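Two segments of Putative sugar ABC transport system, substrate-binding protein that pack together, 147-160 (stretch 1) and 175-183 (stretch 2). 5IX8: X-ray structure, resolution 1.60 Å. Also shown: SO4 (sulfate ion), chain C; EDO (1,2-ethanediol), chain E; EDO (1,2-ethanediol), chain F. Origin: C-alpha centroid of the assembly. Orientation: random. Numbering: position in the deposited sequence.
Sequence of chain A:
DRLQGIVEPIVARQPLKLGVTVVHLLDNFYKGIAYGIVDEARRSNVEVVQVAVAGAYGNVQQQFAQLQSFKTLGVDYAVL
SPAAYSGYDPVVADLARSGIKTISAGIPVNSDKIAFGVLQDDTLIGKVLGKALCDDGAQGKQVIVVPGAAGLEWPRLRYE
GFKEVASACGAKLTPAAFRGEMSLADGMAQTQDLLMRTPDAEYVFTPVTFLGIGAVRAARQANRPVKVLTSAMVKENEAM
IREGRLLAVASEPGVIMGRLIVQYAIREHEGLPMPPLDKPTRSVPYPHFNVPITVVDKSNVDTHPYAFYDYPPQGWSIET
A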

# COMPACT_ATOMS: atom_id res chain seq x y z
N PRO A 147 -4.87 14.46 -1.10
CA PRO A 147 -3.68 13.76 -0.61
C PRO A 147 -3.94 12.56 0.26
O PRO A 147 -2.99 11.83 0.57
CB PRO A 147 -2.98 14.83 0.24
CG PRO A 147 -4.11 15.60 0.81
CD PRO A 147 -5.06 15.75 -0.40
N GLY A 148 -5.18 12.34 0.68
CA GLY A 148 -5.46 11.27 1.59
C GLY A 148 -5.61 11.78 3.01
O GLY A 148 -5.80 12.97 3.28
N ALA A 149 -5.56 10.82 3.94
CA ALA A 149 -5.78 11.09 5.35
C ALA A 149 -4.49 11.57 6.01
O ALA A 149 -3.38 11.27 5.54
CB ALA A 149 -6.27 9.84 6.05
N ALA A 150 -4.64 12.29 7.13
CA ALA A 150 -3.52 12.61 8.00
C ALA A 150 -3.26 11.47 8.99
O ALA A 150 -4.08 10.56 9.16
CB ALA A 150 -3.81 13.89 8.78
N GLY A 151 -2.07 11.49 9.60
CA GLY A 151 -1.75 10.55 10.66
C GLY A 151 -1.31 9.18 10.19
O GLY A 151 -1.17 8.27 11.01
N LEU A 152 -1.07 9.01 8.90
CA LEU A 152 -0.70 7.70 8.37
C LEU A 152 0.72 7.65 7.84
O LEU A 152 1.19 6.54 7.52
CB LEU A 152 -1.67 7.29 7.25
CG LEU A 152 -3.15 7.25 7.67
CD1 LEU A 152 -3.97 6.80 6.43
CD2 LEU A 152 -3.39 6.37 8.88
N GLU A 153 1.39 8.80 7.69
CA GLU A 153 2.76 8.93 7.19
C GLU A 153 2.86 8.68 5.68
O GLU A 153 3.29 9.56 4.94
CB GLU A 153 3.72 7.98 7.95
CG GLU A 153 5.22 8.21 7.70
CD GLU A 153 5.76 9.46 8.39
OE1 GLU A 153 4.99 10.16 9.09
OE2 GLU A 153 6.97 9.76 8.24
N TRP A 154 2.44 7.50 5.21
CA TRP A 154 2.70 7.18 3.81
C TRP A 154 1.92 8.07 2.83
O TRP A 154 2.46 8.33 1.75
CB TRP A 154 2.46 5.68 3.52
CG TRP A 154 1.11 5.12 3.92
CD1 TRP A 154 0.76 4.62 5.15
CD2 TRP A 154 -0.06 5.04 3.10
NE1 TRP A 154 -0.57 4.23 5.13
CE2 TRP A 154 -1.10 4.49 3.90
CE3 TRP A 154 -0.34 5.43 1.79
CZ2 TRP A 154 -2.37 4.25 3.40
CZ3 TRP A 154 -1.62 5.20 1.29
CH2 TRP A 154 -2.62 4.63 2.10
N PRO A 155 0.71 8.56 3.12
CA PRO A 155 0.09 9.50 2.17
C PRO A 155 0.90 10.77 2.05
O PRO A 155 1.02 11.33 0.97
CB PRO A 155 -1.31 9.76 2.77
CG PRO A 155 -1.60 8.46 3.58
CD PRO A 155 -0.23 8.23 4.21
N ARG A 156 1.47 11.23 3.17
CA ARG A 156 2.32 12.42 3.10
C ARG A 156 3.57 12.15 2.27
O ARG A 156 3.99 13.00 1.47
CB ARG A 156 2.69 12.89 4.51
CG ARG A 156 3.36 14.27 4.48
CD ARG A 156 4.00 14.68 5.79
NE ARG A 156 5.27 14.01 5.97
CZ ARG A 156 5.48 12.97 6.78
NH1 ARG A 156 4.52 12.56 7.62
NH2 ARG A 156 6.67 12.38 6.82
N LEU A 157 4.18 10.96 2.43
CA LEU A 157 5.36 10.62 1.64
C LEU A 157 5.03 10.61 0.15
O LEU A 157 5.79 11.15 -0.67
CB LEU A 157 5.94 9.27 2.06
CG LEU A 157 6.43 9.19 3.52
CD1 LEU A 157 6.85 7.78 3.85
CD2 LEU A 157 7.60 10.14 3.79
N ARG A 158 3.89 10.02 -0.22
CA ARG A 158 3.49 10.02 -1.63
C ARG A 158 3.28 11.42 -2.14
O ARG A 158 3.70 11.75 -3.26
CB ARG A 158 2.22 9.21 -1.82
CG ARG A 158 2.47 7.73 -1.51
CD ARG A 158 1.23 6.86 -1.68
NE ARG A 158 1.57 5.51 -1.26
CZ ARG A 158 0.85 4.42 -1.50
NH1 ARG A 158 -0.26 4.48 -2.24
NH2 ARG A 158 1.28 3.25 -1.03
N TYR A 159 2.61 12.26 -1.35
CA TYR A 159 2.43 13.66 -1.73
C TYR A 159 3.76 14.37 -1.91
O TYR A 159 3.97 15.09 -2.89
CB TYR A 159 1.58 14.36 -0.67
CG TYR A 159 1.56 15.85 -0.79
CD1 TYR A 159 1.05 16.48 -1.92
CD2 TYR A 159 2.07 16.64 0.25
CE1 TYR A 159 1.05 17.86 -2.01
CE2 TYR A 159 2.05 18.03 0.17
CZ TYR A 159 1.53 18.63 -0.97
OH TYR A 159 1.52 20.01 -1.05
N GLU A 160 4.69 14.17 -0.97
CA GLU A 160 5.99 14.82 -1.07
C GLU A 160 6.74 14.42 -2.35
O GLU A 160 7.33 15.27 -3.03
CB GLU A 160 6.83 14.51 0.18
CG GLU A 160 6.36 15.31 1.39
CD GLU A 160 6.91 14.78 2.71
OE1 GLU A 160 7.72 13.82 2.68
OE2 GLU A 160 6.53 15.32 3.77
N PRO A 175 -2.83 23.44 -2.93
CA PRO A 175 -2.40 22.93 -1.62
C PRO A 175 -3.12 21.64 -1.29
O PRO A 175 -4.11 21.28 -1.92
CB PRO A 175 -2.78 24.05 -0.65
CG PRO A 175 -3.68 24.91 -1.36
CD PRO A 175 -3.45 24.77 -2.84
N ALA A 176 -2.63 20.94 -0.27
CA ALA A 176 -3.15 19.62 0.05
C ALA A 176 -3.78 19.65 1.44
O ALA A 176 -3.12 20.00 2.42
CB ALA A 176 -2.03 18.58 -0.00
N ALA A 177 -5.04 19.25 1.52
CA ALA A 177 -5.75 19.19 2.79
C ALA A 177 -5.85 17.71 3.19
O ALA A 177 -6.57 16.93 2.54
CB ALA A 177 -7.13 19.85 2.69
N PHE A 178 -5.18 17.33 4.27
CA PHE A 178 -5.13 15.94 4.69
C PHE A 178 -6.31 15.69 5.62
O PHE A 178 -6.36 16.25 6.72
CB PHE A 178 -3.81 15.63 5.40
CG PHE A 178 -2.60 15.56 4.49
CD1 PHE A 178 -2.00 16.73 4.02
CD2 PHE A 178 -2.08 14.33 4.10
CE1 PHE A 178 -0.88 16.66 3.16
CE2 PHE A 178 -0.96 14.25 3.29
CZ PHE A 178 -0.36 15.41 2.80
N ARG A 179 -7.28 14.89 5.17
CA ARG A 179 -8.52 14.72 5.90
C ARG A 179 -9.25 13.52 5.34
O ARG A 179 -8.96 13.06 4.23
CB ARG A 179 -9.42 15.96 5.77
CG ARG A 179 -9.74 16.17 4.28
CD ARG A 179 -10.42 17.45 3.99
NE ARG A 179 -11.79 17.35 4.44
CZ ARG A 179 -12.82 17.93 3.85
NH1 ARG A 179 -14.00 17.82 4.39
NH2 ARG A 179 -12.65 18.64 2.73
N GLY A 180 -10.22 13.03 6.11
CA GLY A 180 -11.02 11.90 5.71
C GLY A 180 -10.34 10.58 6.02
O GLY A 180 -9.37 10.51 6.77
N GLU A 181 -10.89 9.51 5.42
CA GLU A 181 -10.39 8.16 5.64
C GLU A 181 -10.09 7.46 4.32
O GLU A 181 -9.90 6.24 4.30
CB GLU A 181 -11.36 7.31 6.47
CG GLU A 181 -12.66 7.13 5.78
CD GLU A 181 -13.60 6.26 6.58
OE1 GLU A 181 -13.09 5.48 7.44
OE2 GLU A 181 -14.83 6.33 6.34
N MSE A 182 -10.01 8.22 3.24
CA MSE A 182 -9.59 7.72 1.93
C MSE A 182 -10.62 6.74 1.34
O MSE A 182 -10.28 5.82 0.57
CB MSE A 182 -8.19 7.09 2.02
CG MSE A 182 -7.17 8.09 2.57
SE MSE A 182 -5.34 7.60 2.37
CE MSE A 182 -5.46 6.00 3.45
N SER A 183 -11.89 6.99 1.65
CA SER A 183 -12.97 6.16 1.12
C SER A 183 -13.40 6.63 -0.27
O SER A 183 -12.99 7.68 -0.76
CB SER A 183 -14.15 6.24 2.08
OG SER A 183 -14.70 7.56 2.06
S SO4 C . 0.91 12.91 8.40
O1 SO4 C . 2.13 13.68 8.52
O2 SO4 C . 1.10 11.50 8.69
O3 SO4 C . 0.32 13.05 7.06
O4 SO4 C . -0.07 13.48 9.34
C1 EDO E . -11.30 2.49 5.79
O1 EDO E . -11.11 3.62 6.66
C2 EDO E . -11.64 2.96 4.38
O2 EDO E . -10.48 3.56 3.81
C1 EDO F . -11.36 14.63 8.92
O1 EDO F . -10.42 13.57 8.92
C2 EDO F . -11.03 15.55 10.07
O2 EDO F . -9.86 16.30 9.72
O HOH W 1 -7.45 12.36 8.22
O HOH W 2 0.02 21.72 0.67

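Two segments without matching secondary structure can still pack closely when a few side chains project into hollows left between the backbone and side chains of the other segment, and this contact, burying 642 Å² in all, is a compact example. Its polar content is slight: one direct hydrogen bond, from Arg179 N to Gly148 O (3.1 Å), fixes the two backbones, and, apart from two bridging waters, shape does most of the rest. The first bump is Met182, a selenomethionine whose CB points toward stretch 1. Its flexible chain (m, t, m) runs past Gly148 and Ala149, and Met182 CE ends 3.4 Å from both Leu152 CD1 and Trp154 CH2. Part of the hollow exists because Gly148 has no side chain: a CB there would lie 2.9 Å from Met182 SE, and the backbone angles there themselves call for glycine. The second bump is Phe178, which gives up the most surface. Pro147 CB sits over one face of its ring, 3.8 Å from the centroid, while the edge of Phe178 is directed at the face of Tyr159, with Tyr159 CD2 3.7 Å from Phe178 CZ. The methyl of Ala176 points toward stretch 1, and its CB lies over the face of the Tyr159 ring, 3.9 Å from the centroid. Beside this apolar packing, water 2 links Tyr159 OH to Ala176 N, each 2.9 Å from the water oxygen. Tight packing has a price: Ala149 N is buried without a partner.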